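PDB 3MYV: SusD superfamily protein from Bacteroides vulgatus, which probably binds polysaccharide at the outer membrane, as a SusD-family lipoprotein of a glycan-uptake system. Local coordinates for residues 265-270 against 323-328; 236-241 against 312-317; 142-147 against 156-161. One frame throughout, in Å; residues are numbered along the deposited sequence.

Contact 1: 265-270 against 323-328; sequences WGYLLN and APLECN. With NA (sodium ion), chain C.
The loop that carries Leu325, one of five residues round a bound sodium ion, lies against Gly266 and Tyr267 of the short helix 265-268 and Asn270 just after it. Tyr267 sends its CG anti to the backbone N (chi1 -161°), and the ring's CD2 and CE2 corner leans on the loop. CD2 lies 3.5 Å from CB of Ala323 and 3.7 Å from CD2 of Leu325, both approaching obliquely, while the carbonyl O of Pro324 sits at the ring edge, in its plane. Asn270 lays its amide against the same methyl, with OD1 3.5 Å from Ala323 CB, and its ND2 rests 3.6 Å from CD of Pro324; OD1 also accepts the backbone N-H of Tyr272. CA of Gly266 lies 4.4 Å from CB of Cys327, and a water bridges the two backbones, accepting from Gly266 N and donating to Cys327 O. An alanine in place of Tyr267 would probably open a gap beside the Ala323 methyl and the Leu325 CD2 branch, leaving that side chain freer to turn. Leu325 O binds the sodium at 2.5 Å, joined by a water, Asn254 OD1 and the carbonyl oxygens of Ser255, Asp258 and Pro260. With no carboxylate among these ligands, the cation probably keeps much of its charge and so polarises Leu325 O.

Contact 2: 236-241 against 312-317; sequences AAWSVE and LYKLRG. With EDO (1,2-ethanediol), chain H.
The carbonyl O of Arg316 accepts the backbone N-H of Val240 at 2.9 Å and also receives a CA-H...O contact from Ser239. CG1 of Val240 closes in on the same oxygen at 3.2 Å. In return Arg316 N donates to Trp238 O over 3.2 Å, so that Ser239 and Arg316 form a single beta bridge. Ser239 OG, anti to its own backbone N (chi1 177°), accepts from Glu241 N in an ST turn and meets a water that donates to Gly317 O.

Trp238 buries more area here than any other residue. Lys314 crosses its indole obliquely: CG stands over one face, 3.8 Å from the centroid of the six-membered ring, in a CH-pi contact, and CE reaches CZ2 at 3.8 Å. A bend at chi3 (-96°) directs the chain to that CE position; beyond it NZ forms a salt bridge with Glu394 and a hydrogen bond to Val392 O. The opposite indole face carries C2 of a 1,2-ethanediol, whose O2 donates to Ala237 O and which is also bonded to Tyr229 OH. Arg316 turns back over its own segment: CG lies above the centre of the Tyr313 ring, and NH1 donates to Tyr313 O at 2.9 Å, which holds the guanidinium close to that ring.

Tyr234 meets Trp238 edge-to-face, while Val330 and Arg333 of strand 329-333 also touch the indole. The whole is an isolated beta bridge between two loops, flanked by a tryptophan sandwiched between a lysine chain and a small diol, probably from the crystallisation liquor.

Contact 3: 142-147 against 156-161; sequences APLIDH and PRSTVA
Leu144 CB lies 3.7 Å from both CB and OG of Ser158, the closest side-chain meeting between 142-147 and 156-161. Ser158 OG stands beside its own backbone N (chi1 -80°), and the Leu144 CD2 branch only grazes the serine. The hydroxyl meets a water, which accepts from Leu144 N and donates to Pro156 O at 2.6 Å, so three groups from both segments hold this one molecule. Pro143 and Arg157 come with their CA atoms 3.9 Å apart, their side chains no nearer than 4.2 Å, from Pro143 CD to Arg157 CG. Pro143 instead uses its CA, in a CA-H...O contact of 3.2 Å to Pro156 O, and its CB is also close to that oxygen. Ser158 N adds a weak hydrogen bond to Ala142 O. The Arg157 guanidinium leads off to Asn448 OD1 and the carbonyl oxygens of Gly141 and Glu446, tying this edge to the C-terminal part of the chain.

The segments run through a small, weakly bonded antiparallel pair of strands, 140-143 and 157-159. Thr159 is the N-cap of helix 160-177, on whose Ala163 and Phe166 Leu144 packs; Ala142 and Pro143 touch Phe80 of helix 77-94, and Gln121 of helix 103-128 bonds Pro143 O and Ile145 N.

In the fold
From the N terminus, contact 3 comes first: it closes a short loop of eight residues between 147 and 156, joining strand 140-143 to strand 157-159, just before helix 160-177. Contacts 2 and 1 come later, and each bridges a much longer excursion. Their segments alternate along the chain, 236-241, 265-270, 312-317, 323-328, so the two closures cross. Their centres lie 9 Å apart and they touch, Cys327 SG packing on Val240 CG1 and Leu315 CB, which joins the loops before strands 248-252 and 329-333; contact 1 adds helix 265-268 beside the sodium site. Contact 3 lies on the opposite side of the chain's centre, its centre about 34 Å from that of contact 1.

Contact 1: 265-270 against 323-328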
loop_
_atom_site.group_PDB
_atom_site.type_symbol
_atom_site.label_atom_id
_atom_site.label_comp_id
_atom_site.label_asym_id
_atom_site.label_seq_id
_atom_site.Cartn_x
_atom_site.Cartn_y
_atom_site.Cartn_z
ATOM N N TRP A 265 9.497 -7.049 6.539
ATOM C CA TRP A 265 9.586 -5.599 6.778
ATOM C C TRP A 265 9.909 -5.257 8.241
ATOM O O TRP A 265 10.712 -4.363 8.509
ATOM C CB TRP A 265 8.250 -4.965 6.382
ATOM C CG TRP A 265 8.181 -3.442 6.270
ATOM C CD1 TRP A 265 7.188 -2.659 6.767
ATOM C CD2 TRP A 265 9.072 -2.561 5.567
ATOM N NE1 TRP A 265 7.396 -1.347 6.430
ATOM C CE2 TRP A 265 8.530 -1.256 5.673
ATOM C CE3 TRP A 265 10.247 -2.739 4.830
ATOM C CZ2 TRP A 265 9.145 -0.150 5.120
ATOM C CZ3 TRP A 265 10.855 -1.626 4.264
ATOM C CH2 TRP A 265 10.306 -0.355 4.411
ATOM N N GLY A 266 9.298 -5.986 9.175
ATOM C CA GLY A 266 9.563 -5.806 10.593
ATOM C C GLY A 266 11.010 -5.996 11.008
ATOM O O GLY A 266 11.520 -5.268 11.846
ATOM N N TYR A 267 11.689 -6.952 10.401
ATOM C CA TYR A 267 13.090 -7.195 10.710
ATOM C C TYR A 267 14.022 -6.290 9.931
ATOM O O TYR A 267 15.038 -5.834 10.461
ATOM C CB TYR A 267 13.426 -8.667 10.486
ATOM C CG TYR A 267 14.672 -9.164 11.159
ATOM C CD1 TYR A 267 15.916 -9.054 10.545
ATOM C CD2 TYR A 267 14.616 -9.823 12.388
ATOM C CE1 TYR A 267 17.075 -9.570 11.144
ATOM C CE2 TYR A 267 15.751 -10.312 12.986
ATOM C CZ TYR A 267 16.997 -10.196 12.364
ATOM O OH TYR A 267 18.142 -10.735 12.973
ATOM N N LEU A 268 13.640 -5.948 8.703
ATOM C CA LEU A 268 14.461 -5.031 7.895
ATOM C C LEU A 268 14.535 -3.627 8.475
ATOM O O LEU A 268 15.589 -3.001 8.434
ATOM C CB LEU A 268 13.917 -4.960 6.475
ATOM C CG LEU A 268 13.916 -6.254 5.671
ATOM C CD1 LEU A 268 13.203 -5.953 4.331
ATOM C CD2 LEU A 268 15.320 -6.762 5.452
ATOM N N LEU A 269 13.420 -3.105 8.989
ATOM C CA LEU A 269 13.389 -1.730 9.517
ATOM C C LEU A 269 14.020 -1.629 10.915
ATOM O O LEU A 269 14.315 -0.546 11.396
ATOM C CB LEU A 269 11.961 -1.191 9.594
ATOM C CG LEU A 269 11.282 -0.718 8.299
ATOM C CD1 LEU A 269 10.049 0.072 8.652
ATOM C CD2 LEU A 269 12.213 0.130 7.437
ATOM N N ASN A 270 14.139 -2.749 11.590
ATOM C CA ASN A 270 14.566 -2.730 12.993
ATOM C C ASN A 270 16.079 -2.536 13.121
ATOM O O ASN A 270 16.872 -3.223 12.474
ATOM C CB ASN A 270 14.130 -4.026 13.673
ATOM C CG ASN A 270 14.161 -3.940 15.149
ATOM O OD1 ASN A 270 15.232 -3.991 15.773
ATOM N ND2 ASN A 270 12.964 -3.872 15.767
ATOM N N ALA A 323 14.909 -7.791 17.248
ATOM C CA ALA A 323 14.101 -7.531 16.060
ATOM C C ALA A 323 13.125 -8.675 15.881
ATOM O O ALA A 323 13.519 -9.825 15.985
ATOM C CB ALA A 323 14.959 -7.360 14.816
ATOM N N PRO A 324 11.855 -8.364 15.612
ATOM C CA PRO A 324 10.819 -9.391 15.482
ATOM C C PRO A 324 10.802 -10.123 14.121
ATOM O O PRO A 324 11.012 -9.521 13.068
ATOM C CB PRO A 324 9.531 -8.575 15.662
ATOM C CG PRO A 324 9.858 -7.278 15.027
ATOM C CD PRO A 324 11.312 -7.016 15.348
ATOM N N LEU A 325 10.511 -11.412 14.149
ATOM C CA LEU A 325 10.372 -12.220 12.921
ATOM C C LEU A 325 8.913 -12.343 12.451
ATOM O O LEU A 325 8.648 -12.809 11.329
ATOM C CB LEU A 325 10.956 -13.626 13.163
ATOM C CG LEU A 325 12.448 -13.698 13.520
ATOM C CD1 LEU A 325 12.870 -15.077 14.012
ATOM C CD2 LEU A 325 13.314 -13.294 12.349
ATOM N N GLU A 326 7.967 -11.953 13.304
ATOM C CA GLU A 326 6.573 -12.359 13.143
ATOM C C GLU A 326 5.600 -11.197 12.952
ATOM O O GLU A 326 4.390 -11.391 13.055
ATOM C CB GLU A 326 6.139 -13.175 14.363
ATOM C CG GLU A 326 5.793 -12.374 15.622
ATOM C CD GLU A 326 6.972 -12.107 16.573
ATOM O OE1 GLU A 326 8.118 -11.901 16.109
ATOM O OE2 GLU A 326 6.732 -12.079 17.813
ATOM N N CYS A 327 6.101 -9.993 12.680
ATOM C CA CYS A 327 5.192 -8.844 12.515
ATOM C C CYS A 327 4.341 -8.966 11.265
ATOM O O CYS A 327 4.856 -9.291 10.204
ATOM C CB CYS A 327 5.954 -7.531 12.430
ATOM S SG CYS A 327 6.766 -7.075 13.988
ATOM N N ASN A 328 3.053 -8.666 11.415
ATOM C CA ASN A 328 2.097 -8.541 10.333
ATOM C C ASN A 328 2.237 -7.155 9.675
ATOM O O ASN A 328 2.520 -6.164 10.350
ATOM C CB ASN A 328 0.670 -8.706 10.881
ATOM C CG ASN A 328 0.355 -10.116 11.342
ATOM O OD1 ASN A 328 1.245 -10.980 11.426
ATOM N ND2 ASN A 328 -0.942 -10.371 11.634
HETATM NA NA NA C . 7.826 -14.792 10.085
HETATM O O HOH W 1 6.907 -7.603 8.726
HETATM O O HOH W 2 9.760 -16.127 10.782
#

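Contact 2: 236-241 against 312-317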
loop_
_atom_site.group_PDB
_atom_site.type_symbol
_atom_site.label_atom_id
_atom_site.label_comp_id
_atom_site.label_asym_id
_atom_site.label_seq_id
_atom_site.Cartn_x
_atom_site.Cartn_y
_atom_site.Cartn_z
ATOM N N ALA A 236 0.751 0.867 21.647
ATOM C CA ALA A 236 0.476 -0.565 21.919
ATOM C C ALA A 236 -0.259 -1.274 20.779
ATOM O O ALA A 236 -0.213 -2.522 20.658
ATOM C CB ALA A 236 -0.310 -0.738 23.261
ATOM N N ALA A 237 -0.960 -0.505 19.941
ATOM C CA ALA A 237 -1.727 -1.064 18.827
ATOM C C ALA A 237 -0.828 -1.616 17.715
ATOM O O ALA A 237 -1.283 -2.395 16.865
ATOM C CB ALA A 237 -2.713 -0.005 18.255
ATOM N N TRP A 238 0.448 -1.227 17.747
ATOM C CA TRP A 238 1.441 -1.680 16.763
ATOM C C TRP A 238 2.244 -2.885 17.204
ATOM O O TRP A 238 3.177 -3.294 16.500
ATOM C CB TRP A 238 2.377 -0.514 16.369
ATOM C CG TRP A 238 1.646 0.513 15.614
ATOM C CD1 TRP A 238 1.141 1.690 16.096
ATOM C CD2 TRP A 238 1.235 0.434 14.243
ATOM N NE1 TRP A 238 0.477 2.359 15.091
ATOM C CE2 TRP A 238 0.517 1.603 13.953
ATOM C CE3 TRP A 238 1.436 -0.507 13.221
ATOM C CZ2 TRP A 238 -0.020 1.849 12.693
ATOM C CZ3 TRP A 238 0.898 -0.263 11.984
ATOM C CH2 TRP A 238 0.185 0.902 11.726
ATOM N N SER A 239 1.851 -3.493 18.322
ATOM C CA SER A 239 2.534 -4.648 18.862
ATOM C C SER A 239 2.109 -5.958 18.209
ATOM O O SER A 239 0.937 -6.157 17.874
ATOM C CB SER A 239 2.253 -4.759 20.368
ATOM O OG SER A 239 2.852 -5.921 20.918
ATOM N N VAL A 240 3.053 -6.890 18.155
ATOM C CA VAL A 240 2.769 -8.277 17.811
ATOM C C VAL A 240 1.766 -8.917 18.761
ATOM O O VAL A 240 1.198 -9.953 18.443
ATOM C CB VAL A 240 4.055 -9.156 17.792
ATOM C CG1 VAL A 240 5.031 -8.651 16.747
ATOM C CG2 VAL A 240 4.716 -9.220 19.190
ATOM N N GLU A 241 1.586 -8.329 19.936
ATOM C CA GLU A 241 0.593 -8.815 20.884
ATOM C C GLU A 241 -0.789 -8.247 20.613
ATOM O O GLU A 241 -1.709 -8.544 21.343
ATOM C CB GLU A 241 1.030 -8.487 22.323
ATOM C CG GLU A 241 2.419 -9.022 22.658
ATOM C CD GLU A 241 2.785 -8.895 24.132
ATOM O OE1 GLU A 241 2.788 -7.768 24.663
ATOM O OE2 GLU A 241 3.093 -9.935 24.744
ATOM N N LEU A 312 12.444 3.683 12.756
ATOM C CA LEU A 312 11.012 3.616 12.920
ATOM C C LEU A 312 10.671 2.290 13.592
ATOM O O LEU A 312 10.846 1.221 13.019
ATOM C CB LEU A 312 10.270 3.692 11.590
ATOM C CG LEU A 312 8.740 3.649 11.704
ATOM C CD1 LEU A 312 8.222 4.883 12.448
ATOM C CD2 LEU A 312 8.102 3.520 10.279
ATOM N N TYR A 313 10.139 2.393 14.792
ATOM C CA TYR A 313 9.741 1.245 15.542
ATOM C C TYR A 313 8.210 1.122 15.548
ATOM O O TYR A 313 7.524 1.184 16.577
ATOM C CB TYR A 313 10.356 1.337 16.931
ATOM C CG TYR A 313 10.274 0.067 17.731
ATOM C CD1 TYR A 313 10.269 -1.191 17.105
ATOM C CD2 TYR A 313 10.250 0.107 19.114
ATOM C CE1 TYR A 313 10.238 -2.344 17.835
ATOM C CE2 TYR A 313 10.192 -1.081 19.872
ATOM C CZ TYR A 313 10.180 -2.284 19.215
ATOM O OH TYR A 313 10.148 -3.450 19.944
ATOM N N LYS A 314 7.690 0.921 14.348
ATOM C CA LYS A 314 6.273 0.746 14.132
ATOM C C LYS A 314 5.879 -0.731 14.107
ATOM O O LYS A 314 4.736 -1.057 14.393
ATOM C CB LYS A 314 5.832 1.489 12.856
ATOM C CG LYS A 314 4.382 1.299 12.502
ATOM C CD LYS A 314 3.939 2.190 11.353
ATOM C CE LYS A 314 3.299 3.463 11.796
ATOM N NZ LYS A 314 2.745 4.365 10.671
ATOM N N LEU A 315 6.808 -1.631 13.788
ATOM C CA LEU A 315 6.514 -3.044 13.847
ATOM C C LEU A 315 7.172 -3.579 15.116
ATOM O O LEU A 315 8.381 -3.901 15.156
ATOM C CB LEU A 315 7.014 -3.745 12.565
ATOM C CG LEU A 315 6.302 -3.230 11.288
ATOM C CD1 LEU A 315 7.090 -2.078 10.559
ATOM C CD2 LEU A 315 6.064 -4.344 10.312
ATOM N N ARG A 316 6.365 -3.652 16.165
ATOM C CA ARG A 316 6.895 -3.731 17.514
ATOM C C ARG A 316 6.827 -5.174 18.040
ATOM O O ARG A 316 5.768 -5.785 18.069
ATOM C CB ARG A 316 6.114 -2.776 18.435
ATOM C CG ARG A 316 6.189 -1.299 18.001
ATOM C CD ARG A 316 5.404 -0.352 18.932
ATOM N NE ARG A 316 6.063 -0.127 20.218
ATOM C CZ ARG A 316 6.981 0.811 20.454
ATOM N NH1 ARG A 316 7.391 1.648 19.485
ATOM N NH2 ARG A 316 7.488 0.933 21.688
ATOM N N GLY A 317 7.959 -5.697 18.480
ATOM C CA GLY A 317 8.000 -7.017 19.089
ATOM C C GLY A 317 7.800 -6.870 20.582
ATOM O O GLY A 317 7.476 -5.795 21.059
HETATM C C1 EDO H . -2.703 -1.097 12.759
HETATM O O1 EDO H . -3.881 -1.909 12.772
HETATM C C2 EDO H . -1.896 -1.298 14.042
HETATM O O2 EDO H . -1.415 -2.636 14.086
HETATM O O HOH W 3 5.060 -4.850 21.923
#

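Contact 3: 142-147 against 156-161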
loop_
_atom_site.group_PDB
_atom_site.type_symbol
_atom_site.label_atom_id
_atom_site.label_comp_id
_atom_site.label_asym_id
_atom_site.label_seq_id
_atom_site.Cartn_x
_atom_site.Cartn_y
_atom_site.Cartn_z
ATOM N N ALA A 142 1.100 -1.745 -16.892
ATOM C CA ALA A 142 1.577 -3.100 -17.077
ATOM C C ALA A 142 0.624 -3.782 -18.063
ATOM O O ALA A 142 -0.446 -3.237 -18.392
ATOM C CB ALA A 142 1.565 -3.832 -15.752
ATOM N N PRO A 143 0.992 -4.980 -18.537
ATOM C CA PRO A 143 -0.018 -5.817 -19.183
ATOM C C PRO A 143 -1.205 -6.014 -18.236
ATOM O O PRO A 143 -1.024 -6.099 -17.008
ATOM C CB PRO A 143 0.732 -7.138 -19.432
ATOM C CG PRO A 143 2.123 -6.752 -19.534
ATOM C CD PRO A 143 2.315 -5.617 -18.552
ATOM N N LEU A 144 -2.406 -6.040 -18.802
ATOM C CA LEU A 144 -3.639 -6.008 -18.027
ATOM C C LEU A 144 -4.270 -7.390 -17.994
ATOM O O LEU A 144 -4.745 -7.882 -19.034
ATOM C CB LEU A 144 -4.592 -4.991 -18.683
ATOM C CG LEU A 144 -5.986 -4.832 -18.058
ATOM C CD1 LEU A 144 -5.872 -4.523 -16.591
ATOM C CD2 LEU A 144 -6.817 -3.751 -18.800
ATOM N N ILE A 145 -4.285 -8.037 -16.831
ATOM C CA ILE A 145 -4.864 -9.389 -16.707
ATOM C C ILE A 145 -6.335 -9.266 -16.339
ATOM O O ILE A 145 -6.749 -9.448 -15.172
ATOM C CB ILE A 145 -4.086 -10.268 -15.683
ATOM C CG1 ILE A 145 -2.563 -10.124 -15.890
ATOM C CG2 ILE A 145 -4.484 -11.730 -15.783
ATOM C CD1 ILE A 145 -2.062 -10.413 -17.332
ATOM N N ASP A 146 -7.114 -8.928 -17.358
ATOM C CA ASP A 146 -8.537 -8.707 -17.241
ATOM C C ASP A 146 -9.309 -9.871 -17.832
ATOM O O ASP A 146 -10.489 -9.739 -18.127
ATOM C CB ASP A 146 -8.950 -7.374 -17.885
ATOM C CG ASP A 146 -8.710 -7.331 -19.397
ATOM O OD1 ASP A 146 -8.087 -8.262 -19.919
ATOM O OD2 ASP A 146 -9.141 -6.351 -20.062
ATOM N N HIS A 147 -8.638 -11.010 -17.974
ATOM C CA HIS A 147 -9.228 -12.231 -18.516
ATOM C C HIS A 147 -8.316 -13.414 -18.237
ATOM O O HIS A 147 -7.159 -13.247 -17.809
ATOM C CB HIS A 147 -9.382 -12.124 -20.035
ATOM C CG HIS A 147 -8.081 -11.934 -20.745
ATOM N ND1 HIS A 147 -7.425 -10.722 -20.772
ATOM C CD2 HIS A 147 -7.304 -12.801 -21.436
ATOM C CE1 HIS A 147 -6.306 -10.850 -21.463
ATOM N NE2 HIS A 147 -6.207 -12.105 -21.873
ATOM N N PRO A 156 -0.370 -7.706 -24.204
ATOM C CA PRO A 156 0.455 -6.532 -24.402
ATOM C C PRO A 156 0.309 -5.605 -23.184
ATOM O O PRO A 156 -0.517 -5.849 -22.325
ATOM C CB PRO A 156 -0.188 -5.887 -25.637
ATOM C CG PRO A 156 -1.649 -6.231 -25.482
ATOM C CD PRO A 156 -1.596 -7.655 -25.023
ATOM N N ARG A 157 1.059 -4.517 -23.165
ATOM C CA ARG A 157 0.833 -3.477 -22.195
ATOM C C ARG A 157 -0.476 -2.786 -22.542
ATOM O O ARG A 157 -0.781 -2.568 -23.708
ATOM C CB ARG A 157 1.988 -2.484 -22.185
ATOM C CG ARG A 157 3.322 -3.081 -21.751
ATOM C CD ARG A 157 4.413 -2.049 -21.721
ATOM N NE ARG A 157 4.252 -1.121 -20.613
ATOM C CZ ARG A 157 5.043 -0.083 -20.341
ATOM N NH1 ARG A 157 6.075 0.255 -21.122
ATOM N NH2 ARG A 157 4.786 0.645 -19.272
ATOM N N SER A 158 -1.279 -2.488 -21.523
ATOM C CA SER A 158 -2.424 -1.629 -21.700
ATOM C C SER A 158 -2.136 -0.266 -21.066
ATOM O O SER A 158 -1.133 -0.135 -20.367
ATOM C CB SER A 158 -3.643 -2.289 -21.066
ATOM O OG SER A 158 -4.154 -3.267 -21.937
ATOM N N THR A 159 -2.986 0.744 -21.302
ATOM C CA THR A 159 -2.774 2.056 -20.688
ATOM C C THR A 159 -3.155 1.995 -19.211
ATOM O O THR A 159 -3.848 1.089 -18.759
ATOM C CB THR A 159 -3.565 3.198 -21.364
ATOM O OG1 THR A 159 -4.973 2.964 -21.219
ATOM C CG2 THR A 159 -3.201 3.302 -22.863
ATOM N N VAL A 160 -2.677 2.976 -18.470
ATOM C CA VAL A 160 -3.052 3.156 -17.072
ATOM C C VAL A 160 -4.572 3.357 -16.978
ATOM O O VAL A 160 -5.233 2.725 -16.140
ATOM C CB VAL A 160 -2.229 4.330 -16.457
ATOM C CG1 VAL A 160 -2.799 4.847 -15.109
ATOM C CG2 VAL A 160 -0.790 3.878 -16.275
ATOM N N ALA A 161 -5.122 4.186 -17.864
ATOM C CA ALA A 161 -6.598 4.422 -17.923
ATOM C C ALA A 161 -7.365 3.113 -18.117
ATOM O O ALA A 161 -8.323 2.851 -17.394
ATOM C CB ALA A 161 -6.969 5.424 -19.020
HETATM O O HOH W 4 -2.461 -1.461 -17.772
HETATM O O HOH W 5 -3.078 -5.762 -21.656
#